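Local atomic coordinates of tRNA-splicing ligase RtcB (Thermus thermophilus, PDB entry 2EPG), a protein that probably joins RNA ends bearing a 2',3'-cyclic phosphate or 3'-phosphate to 5'-hydroxyl ends, using GTP and manganese ions. Residues D33-A38 with V67-A72; L54-N59 with G81-G86; F180-G185 with V333-A338. One frame throughout, in Å; residues are numbered along the deposited sequence.

Interaction 1 (D33-A38 with V67-A72); sequences DAVFFA and VEPALA
Val35 and Leu71 lie side by side on one face of a parallel strand pair, their side chains pointing the same way. Val35 CG1 sits 3.8 Å from Leu71 CD2. CG1 is anti to the backbone N (chi1 163°), which leaves CG2 beside that N, where it meets Pro69 CG obliquely at 3.8 Å. Leu71 CD2 also touches the Phe37 ring at CE1, 3.5 Å away, so this one methyl touches both Val35 and Phe37. Ala34 with Ala70 and Phe36 with Ala72 occupy the other face. There Phe36 CB packs on Ala72 CB, while its ring leads away to Phe14 and Tyr22. Leu57 of helix 52-60 covers the alanines.

The backbones pair in parallel. Val35 N gives its hydrogen to Ala70 O at 2.8 Å, nearly along the C=O axis. Ala72 N hydrogen-bonds to Val35 O, and Phe37 N to Ala72 O. At the start, Pro69 follows a cis peptide bond, and Ala70 N hydrogen-bonds to Asp33 O.

Glu68 extends alongside Asp33, the carboxylate planes 18° apart. Its OE2 accepts Asp33 N at 2.7 Å through the anti lone pair, with an N-H...O angle of 169°. An alanine here removes the acceptor of Asp33 N and would probably loosen the chain just before strand 34-37.

Asp33 OD2 is 3.6 Å from Glu68 OE2, two like charges close together. Asp33 has its own partners in Arg23, by a salt bridge, and Arg26 N. Arg23 would probably offset the repulsion, consistent with two acids lying together near the start of the strands.

Interaction 2 (L54-N59 with G81-G86); sequences LQQLMN and GFPIGG
Gln56 on helix 52-60 and Pro83 in the loop before strand 86-90 run alongside one another, pointing opposite ways. Gln56 OE1 lies 3.3 Å from Pro83 CA and 3.6 Å from Pro83 CB. Nearer the backbone, Gln56 CB meets Pro83 CD at 3.9 Å. The proline ring also reaches along the helix to Leu57, where its CG is 4.3 Å from Leu57 CB and 4.1 Å from Leu57 N.

The Gln56 chain is extended beyond CG. CG itself is anti to the carbonyl carbon (chi1 -72°). This carries the amide past the ring toward Gly81. A water joins the two sides: it accepts a hydrogen from Gly81 N at 2.9 Å and a weak bond from Gln56 NE2 at 3.0 Å. The stronger partner of NE2 is Gly79 O, just before the loop segment.

Further out, Phe82 O hydrogen-bonds to Lys357 NZ. Pro83 opens a type II turn to Gly86, with Gly85 at the positive phi (98°) expected at its third position. Gly85 and Gly86 both face Lys357 in a G1 bulge. Val60 and Ile76 also touch Pro83.

Gln56 OE1 is hydrogen-bonded too, to a residue next to one of the segments. These bonds, the water's being weak, would help to set the amide's rotation. A polar amide thus lies along an apolar ring, with its N-H side turned to the water and Gly79 O.

Interaction 3 (F180-G185 with V333-A338); sequences FIESQG and VLYDLA
A classic beta bulge, with Leu334 and Tyr335 both facing Leu113, marks the strand that receives the loop 180-185. The loop lies along the strand, its backbone following residues 335 to 337. Glu182 N hydrogen-bonds to Asp336 O at 2.8 Å, nearly along the C=O axis.

Glu182 makes the polar side-chain contact. Its CG is anti to the backbone N (chi1 177°) and the chain stays extended, so the carboxylate runs on past Leu337. OE1 accepts Ala338 N at 3.0 Å, an almost straight bond of 172° met nearly along the C-O axis. OE1 also lies 3.5 Å from Leu337 CB. A water lies close to both OE1 and Ala338 O. The other oxygen, OE2, forms a salt bridge with Lys343, which also hydrogen-bonds to Ser183 OG.

The Tyr335 ring lies beside the loop, its CD1 3.2 Å from Phe180 O and its OH 3.6 Å from Glu182 CA. Phe180 CB packs on Val333 CG1 at 3.8 Å, while its ring leads away from the strand. Ile181 CG2 lies alongside the Asp336 carboxylate, 3.9 Å from OD2. That carboxylate is held by Arg112 at OD1 and Arg308 at OD2, two salt bridges that would probably offset its buried charge.

The strand continues directly into His339 and Asn340, predicted to bind GMP, with His339 also a predicted manganese ligand. Strand 110-119 pairs with this strand, and Phe305 of helix 288-321 packs against Ile181 and Asp336. On strand 380-383, Pro380 touches Leu334 and Tyr335, and Leu382 touches Leu337.

Of the segments in contact, strand 34-37 comes first from the N terminus, then helix 52-60, strand 70-73 and the loop 81-86. Interaction 1 closes the largely helical connection between residues 38 and 67. Interaction 2 opens inside that connection and closes beyond it, so the two cross. They touch through helix 52-60, whose Leu54 meets Phe36. Together they tie two strands, a helix and the loop leading into strand 86-90. Interaction 3 follows in series and closes a much longer excursion, 147 residues rich in helix. Its centre is about 26 Å from that of interaction 1, and it joins a loop to strand 332-347.

Interaction 1 (D33-A38 with V67-A72)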
loop_
_atom_site.group_PDB
_atom_site.type_symbol
_atom_site.label_atom_id
_atom_site.label_comp_id
_atom_site.label_asym_id
_atom_site.label_seq_id
_atom_site.Cartn_x
_atom_site.Cartn_y
_atom_site.Cartn_z
ATOM N N ASP A 33 7.835 -7.496 -23.041
ATOM C CA ASP A 33 9.077 -7.144 -22.384
ATOM C C ASP A 33 8.747 -6.918 -20.901
ATOM O O ASP A 33 7.587 -6.715 -20.528
ATOM C CB ASP A 33 9.620 -5.797 -22.897
ATOM C CG ASP A 33 10.138 -5.848 -24.326
ATOM O OD1 ASP A 33 10.404 -6.950 -24.844
ATOM O OD2 ASP A 33 10.298 -4.753 -24.924
ATOM N N ALA A 34 9.775 -6.932 -20.067
ATOM C CA ALA A 34 9.622 -6.614 -18.665
ATOM C C ALA A 34 10.548 -5.403 -18.477
ATOM O O ALA A 34 11.539 -5.255 -19.200
ATOM C CB ALA A 34 10.086 -7.764 -17.794
ATOM N N VAL A 35 10.216 -4.523 -17.545
ATOM C CA VAL A 35 11.064 -3.375 -17.267
ATOM C C VAL A 35 11.178 -3.235 -15.761
ATOM O O VAL A 35 10.180 -3.366 -15.054
ATOM C CB VAL A 35 10.466 -2.065 -17.858
ATOM C CG1 VAL A 35 11.122 -0.856 -17.204
ATOM C CG2 VAL A 35 10.656 -2.023 -19.367
ATOM N N PHE A 36 12.386 -3.007 -15.253
ATOM C CA PHE A 36 12.561 -2.821 -13.814
ATOM C C PHE A 36 13.440 -1.611 -13.517
ATOM O O PHE A 36 14.303 -1.240 -14.315
ATOM C CB PHE A 36 13.126 -4.080 -13.124
ATOM C CG PHE A 36 14.522 -4.458 -13.544
ATOM C CD1 PHE A 36 14.736 -5.239 -14.677
ATOM C CD2 PHE A 36 15.620 -4.057 -12.790
ATOM C CE1 PHE A 36 16.025 -5.619 -15.056
ATOM C CE2 PHE A 36 16.918 -4.426 -13.156
ATOM C CZ PHE A 36 17.123 -5.213 -14.294
ATOM N N PHE A 37 13.188 -0.976 -12.379
ATOM C CA PHE A 37 13.944 0.200 -11.988
ATOM C C PHE A 37 14.947 -0.176 -10.904
ATOM O O PHE A 37 14.609 -0.878 -9.950
ATOM C CB PHE A 37 12.986 1.300 -11.494
ATOM C CG PHE A 37 11.858 1.600 -12.453
ATOM C CD1 PHE A 37 10.642 0.928 -12.358
ATOM C CD2 PHE A 37 12.027 2.520 -13.479
ATOM C CE1 PHE A 37 9.615 1.167 -13.271
ATOM C CE2 PHE A 37 11.012 2.769 -14.402
ATOM C CZ PHE A 37 9.802 2.092 -14.300
ATOM N N ALA A 38 16.188 0.278 -11.047
ATOM C CA ALA A 38 17.194 -0.056 -10.049
ATOM C C ALA A 38 18.437 0.820 -10.097
ATOM O O ALA A 38 18.632 1.602 -11.022
ATOM C CB ALA A 38 17.590 -1.512 -10.196
ATOM N N VAL A 67 -0.210 -6.542 -20.348
ATOM C CA VAL A 67 0.078 -5.331 -21.111
ATOM C C VAL A 67 1.561 -5.007 -20.925
ATOM O O VAL A 67 2.079 -5.027 -19.802
ATOM C CB VAL A 67 -0.800 -4.146 -20.616
ATOM C CG1 VAL A 67 -0.489 -2.857 -21.409
ATOM C CG2 VAL A 67 -2.291 -4.512 -20.754
ATOM N N GLU A 68 2.255 -4.734 -22.026
ATOM C CA GLU A 68 3.674 -4.421 -21.955
ATOM C C GLU A 68 3.918 -3.073 -21.272
ATOM O O GLU A 68 3.248 -2.085 -21.580
ATOM C CB GLU A 68 4.276 -4.395 -23.368
ATOM C CG GLU A 68 5.790 -4.270 -23.392
ATOM C CD GLU A 68 6.363 -4.632 -24.757
ATOM O OE1 GLU A 68 6.294 -3.789 -25.681
ATOM O OE2 GLU A 68 6.862 -5.768 -24.909
ATOM N N PRO A 69 4.884 -3.016 -20.333
ATOM C CA PRO A 69 5.713 -4.148 -19.916
ATOM C C PRO A 69 5.347 -4.599 -18.509
ATOM O O PRO A 69 4.684 -3.868 -17.775
ATOM C CB PRO A 69 7.107 -3.556 -19.925
ATOM C CG PRO A 69 6.841 -2.192 -19.264
ATOM C CD PRO A 69 5.515 -1.739 -19.940
ATOM N N ALA A 70 5.786 -5.799 -18.139
ATOM C CA ALA A 70 5.575 -6.291 -16.786
ATOM C C ALA A 70 6.636 -5.471 -16.047
ATOM O O ALA A 70 7.735 -5.293 -16.579
ATOM C CB ALA A 70 5.887 -7.803 -16.698
ATOM N N LEU A 71 6.328 -4.989 -14.842
ATOM C CA LEU A 71 7.258 -4.139 -14.100
ATOM C C LEU A 71 7.604 -4.540 -12.683
ATOM O O LEU A 71 6.853 -5.246 -12.008
ATOM C CB LEU A 71 6.712 -2.709 -14.023
ATOM C CG LEU A 71 6.578 -1.890 -15.299
ATOM C CD1 LEU A 71 5.243 -1.178 -15.297
ATOM C CD2 LEU A 71 7.744 -0.899 -15.396
ATOM N N ALA A 72 8.738 -4.025 -12.225
ATOM C CA ALA A 72 9.216 -4.262 -10.867
ATOM C C ALA A 72 9.940 -3.010 -10.370
ATOM O O ALA A 72 10.742 -2.421 -11.102
ATOM C CB ALA A 72 10.161 -5.450 -10.826
#

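Interaction 2 (L54-N59 with G81-G86)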
loop_
_atom_site.group_PDB
_atom_site.type_symbol
_atom_site.label_atom_id
_atom_site.label_comp_id
_atom_site.label_asym_id
_atom_site.label_seq_id
_atom_site.Cartn_x
_atom_site.Cartn_y
_atom_site.Cartn_z
ATOM N N LEU A 54 13.940 -11.444 -10.616
ATOM C CA LEU A 54 13.752 -11.069 -12.016
ATOM C C LEU A 54 13.157 -12.230 -12.810
ATOM O O LEU A 54 12.339 -12.021 -13.711
ATOM C CB LEU A 54 15.071 -10.627 -12.647
ATOM C CG LEU A 54 15.735 -9.369 -12.083
ATOM C CD1 LEU A 54 16.923 -9.004 -12.964
ATOM C CD2 LEU A 54 14.746 -8.220 -12.041
ATOM N N GLN A 55 13.570 -13.452 -12.481
ATOM C CA GLN A 55 13.033 -14.633 -13.154
ATOM C C GLN A 55 11.531 -14.658 -12.875
ATOM O O GLN A 55 10.742 -15.018 -13.744
ATOM C CB GLN A 55 13.689 -15.916 -12.623
ATOM C CG GLN A 55 12.979 -17.220 -13.046
ATOM C CD GLN A 55 13.123 -17.552 -14.534
ATOM O OE1 GLN A 55 14.202 -17.929 -14.999
ATOM N NE2 GLN A 55 12.030 -17.416 -15.281
ATOM N N GLN A 56 11.146 -14.286 -11.653
ATOM C CA GLN A 56 9.732 -14.234 -11.295
ATOM C C GLN A 56 9.050 -13.167 -12.140
ATOM O O GLN A 56 7.928 -13.367 -12.607
ATOM C CB GLN A 56 9.532 -13.881 -9.820
ATOM C CG GLN A 56 9.905 -14.963 -8.851
ATOM C CD GLN A 56 9.345 -14.704 -7.478
ATOM O OE1 GLN A 56 9.460 -13.596 -6.948
ATOM N NE2 GLN A 56 8.732 -15.723 -6.886
ATOM N N LEU A 57 9.721 -12.029 -12.325
ATOM C CA LEU A 57 9.158 -10.948 -13.142
ATOM C C LEU A 57 8.972 -11.469 -14.571
ATOM O O LEU A 57 7.973 -11.172 -15.238
ATOM C CB LEU A 57 10.080 -9.717 -13.153
ATOM C CG LEU A 57 9.579 -8.540 -14.011
ATOM C CD1 LEU A 57 8.280 -8.033 -13.428
ATOM C CD2 LEU A 57 10.615 -7.413 -14.076
HETATM N N MSE A 58 9.929 -12.264 -15.038
HETATM C CA MSE A 58 9.825 -12.830 -16.381
HETATM C C MSE A 58 8.647 -13.804 -16.480
HETATM O O MSE A 58 7.986 -13.882 -17.512
HETATM C CB MSE A 58 11.137 -13.529 -16.764
HETATM C CG MSE A 58 12.251 -12.552 -17.108
HETATM SE SE MSE A 58 14.032 -13.351 -17.055
HETATM C CE MSE A 58 13.984 -14.231 -18.779
ATOM N N ASN A 59 8.378 -14.535 -15.402
ATOM C CA ASN A 59 7.261 -15.486 -15.388
ATOM C C ASN A 59 5.938 -14.718 -15.504
ATOM O O ASN A 59 5.017 -15.138 -16.200
ATOM C CB ASN A 59 7.265 -16.293 -14.088
ATOM C CG ASN A 59 8.491 -17.186 -13.941
ATOM O OD1 ASN A 59 8.809 -17.617 -12.838
ATOM N ND2 ASN A 59 9.162 -17.477 -15.037
ATOM N N GLY A 81 4.792 -16.328 -6.476
ATOM C CA GLY A 81 4.418 -16.221 -7.881
ATOM C C GLY A 81 4.960 -14.931 -8.472
ATOM O O GLY A 81 5.969 -14.943 -9.179
ATOM N N PHE A 82 4.277 -13.820 -8.196
ATOM C CA PHE A 82 4.718 -12.508 -8.673
ATOM C C PHE A 82 5.783 -12.027 -7.701
ATOM O O PHE A 82 5.758 -12.393 -6.518
ATOM C CB PHE A 82 3.572 -11.485 -8.637
ATOM C CG PHE A 82 2.558 -11.640 -9.741
ATOM C CD1 PHE A 82 1.909 -12.847 -9.953
ATOM C CD2 PHE A 82 2.240 -10.558 -10.561
ATOM C CE1 PHE A 82 0.957 -12.973 -10.965
ATOM C CE2 PHE A 82 1.289 -10.678 -11.577
ATOM C CZ PHE A 82 0.651 -11.879 -11.778
ATOM N N PRO A 83 6.744 -11.212 -8.173
ATOM C CA PRO A 83 7.760 -10.731 -7.227
ATOM C C PRO A 83 7.185 -9.601 -6.379
ATOM O O PRO A 83 6.218 -8.947 -6.772
ATOM C CB PRO A 83 8.877 -10.233 -8.140
ATOM C CG PRO A 83 8.111 -9.729 -9.341
ATOM C CD PRO A 83 7.114 -10.857 -9.555
ATOM N N ILE A 84 7.752 -9.391 -5.198
ATOM C CA ILE A 84 7.302 -8.296 -4.357
ATOM C C ILE A 84 7.939 -7.078 -5.007
ATOM O O ILE A 84 9.108 -7.121 -5.401
ATOM C CB ILE A 84 7.782 -8.468 -2.908
ATOM C CG1 ILE A 84 7.159 -9.749 -2.328
ATOM C CG2 ILE A 84 7.380 -7.235 -2.077
ATOM C CD1 ILE A 84 7.612 -10.108 -0.928
ATOM N N GLY A 85 7.157 -6.015 -5.151
ATOM C CA GLY A 85 7.632 -4.817 -5.811
ATOM C C GLY A 85 7.151 -4.835 -7.262
ATOM O O GLY A 85 7.528 -3.990 -8.062
ATOM N N GLY A 86 6.300 -5.796 -7.607
ATOM C CA GLY A 86 5.830 -5.887 -8.977
ATOM C C GLY A 86 4.548 -5.148 -9.336
ATOM O O GLY A 86 3.678 -4.939 -8.501
HETATM O O HOH W 1 6.983 -18.181 -6.783
#

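Interaction 3 (F180-G185 with V333-A338)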
loop_
_atom_site.group_PDB
_atom_site.type_symbol
_atom_site.label_atom_id
_atom_site.label_comp_id
_atom_site.label_asym_id
_atom_site.label_seq_id
_atom_site.Cartn_x
_atom_site.Cartn_y
_atom_site.Cartn_z
ATOM N N PHE A 180 -9.174 12.127 1.197
ATOM C CA PHE A 180 -7.746 11.841 1.094
ATOM C C PHE A 180 -7.345 10.375 1.206
ATOM O O PHE A 180 -6.235 10.022 1.619
ATOM C CB PHE A 180 -7.015 12.718 2.102
ATOM C CG PHE A 180 -7.372 14.171 1.954
ATOM C CD1 PHE A 180 -8.389 14.735 2.719
ATOM C CD2 PHE A 180 -6.764 14.948 0.972
ATOM C CE1 PHE A 180 -8.802 16.055 2.507
ATOM C CE2 PHE A 180 -7.166 16.268 0.751
ATOM C CZ PHE A 180 -8.187 16.822 1.520
ATOM N N ILE A 181 -8.275 9.516 0.825
ATOM C CA ILE A 181 -8.010 8.095 0.804
ATOM C C ILE A 181 -8.050 7.741 -0.668
ATOM O O ILE A 181 -8.884 8.272 -1.410
ATOM C CB ILE A 181 -9.114 7.280 1.500
ATOM C CG1 ILE A 181 -9.307 7.769 2.937
ATOM C CG2 ILE A 181 -8.739 5.793 1.481
ATOM C CD1 ILE A 181 -10.497 7.107 3.633
ATOM N N GLU A 182 -7.151 6.862 -1.091
ATOM C CA GLU A 182 -7.127 6.389 -2.469
ATOM C C GLU A 182 -8.528 5.805 -2.733
ATOM O O GLU A 182 -9.058 5.065 -1.896
ATOM C CB GLU A 182 -6.073 5.290 -2.608
ATOM C CG GLU A 182 -5.996 4.653 -3.985
ATOM C CD GLU A 182 -5.167 3.368 -4.000
ATOM O OE1 GLU A 182 -4.399 3.122 -3.047
ATOM O OE2 GLU A 182 -5.292 2.592 -4.976
ATOM N N SER A 183 -9.110 6.136 -3.887
ATOM C CA SER A 183 -10.446 5.663 -4.280
ATOM C C SER A 183 -11.485 5.980 -3.224
ATOM O O SER A 183 -12.487 5.279 -3.113
ATOM C CB SER A 183 -10.436 4.152 -4.506
ATOM O OG SER A 183 -9.660 3.820 -5.639
ATOM N N GLN A 184 -11.235 7.040 -2.456
ATOM C CA GLN A 184 -12.115 7.449 -1.379
ATOM C C GLN A 184 -12.378 6.305 -0.389
ATOM O O GLN A 184 -13.424 6.257 0.262
ATOM C CB GLN A 184 -13.432 8.026 -1.943
ATOM C CG GLN A 184 -13.242 9.384 -2.649
ATOM C CD GLN A 184 -14.366 10.396 -2.355
ATOM O OE1 GLN A 184 -15.527 10.217 -2.764
ATOM N NE2 GLN A 184 -14.019 11.464 -1.632
ATOM N N GLY A 185 -11.411 5.393 -0.279
ATOM C CA GLY A 185 -11.531 4.277 0.642
ATOM C C GLY A 185 -12.598 3.266 0.276
ATOM O O GLY A 185 -13.122 2.591 1.153
ATOM N N VAL A 333 -6.077 13.718 7.639
ATOM C CA VAL A 333 -5.548 12.679 6.780
ATOM C C VAL A 333 -4.818 13.380 5.623
ATOM O O VAL A 333 -5.436 14.109 4.842
ATOM C CB VAL A 333 -6.681 11.802 6.203
ATOM C CG1 VAL A 333 -6.107 10.788 5.225
ATOM C CG2 VAL A 333 -7.433 11.079 7.362
ATOM N N LEU A 334 -3.503 13.200 5.542
ATOM C CA LEU A 334 -2.732 13.782 4.452
ATOM C C LEU A 334 -3.060 12.887 3.258
ATOM O O LEU A 334 -3.491 13.364 2.202
ATOM C CB LEU A 334 -1.241 13.755 4.793
ATOM C CG LEU A 334 -0.319 14.498 3.819
ATOM C CD1 LEU A 334 0.939 14.929 4.554
ATOM C CD2 LEU A 334 0.003 13.602 2.617
ATOM N N TYR A 335 -2.864 11.584 3.430
ATOM C CA TYR A 335 -3.241 10.618 2.391
ATOM C C TYR A 335 -3.307 9.208 2.982
ATOM O O TYR A 335 -2.843 8.966 4.096
ATOM C CB TYR A 335 -2.256 10.624 1.205
ATOM C CG TYR A 335 -2.921 10.181 -0.073
ATOM C CD1 TYR A 335 -4.041 10.855 -0.558
ATOM C CD2 TYR A 335 -2.455 9.089 -0.795
ATOM C CE1 TYR A 335 -4.677 10.439 -1.730
ATOM C CE2 TYR A 335 -3.084 8.685 -1.965
ATOM C CZ TYR A 335 -4.195 9.368 -2.420
ATOM O OH TYR A 335 -4.826 8.970 -3.578
ATOM N N ASP A 336 -3.885 8.285 2.225
ATOM C CA ASP A 336 -3.990 6.889 2.634
ATOM C C ASP A 336 -4.014 6.070 1.339
ATOM O O ASP A 336 -4.854 6.307 0.468
ATOM C CB ASP A 336 -5.271 6.695 3.470
ATOM C CG ASP A 336 -5.529 5.230 3.851
ATOM O OD1 ASP A 336 -5.863 4.979 5.029
ATOM O OD2 ASP A 336 -5.428 4.335 2.981
ATOM N N LEU A 337 -3.080 5.129 1.196
ATOM C CA LEU A 337 -3.021 4.312 -0.007
ATOM C C LEU A 337 -2.550 2.887 0.246
ATOM O O LEU A 337 -1.866 2.596 1.221
ATOM C CB LEU A 337 -2.111 4.957 -1.070
ATOM C CG LEU A 337 -0.589 4.747 -0.956
ATOM C CD1 LEU A 337 0.131 5.431 -2.130
ATOM C CD2 LEU A 337 -0.091 5.310 0.377
ATOM N N ALA A 338 -2.938 2.002 -0.663
ATOM C CA ALA A 338 -2.600 0.591 -0.594
ATOM C C ALA A 338 -1.209 0.291 -1.128
ATOM O O ALA A 338 -0.695 1.024 -1.966
ATOM C CB ALA A 338 -3.629 -0.212 -1.394
HETATM O O HOH W 2 -1.731 2.190 -3.890
#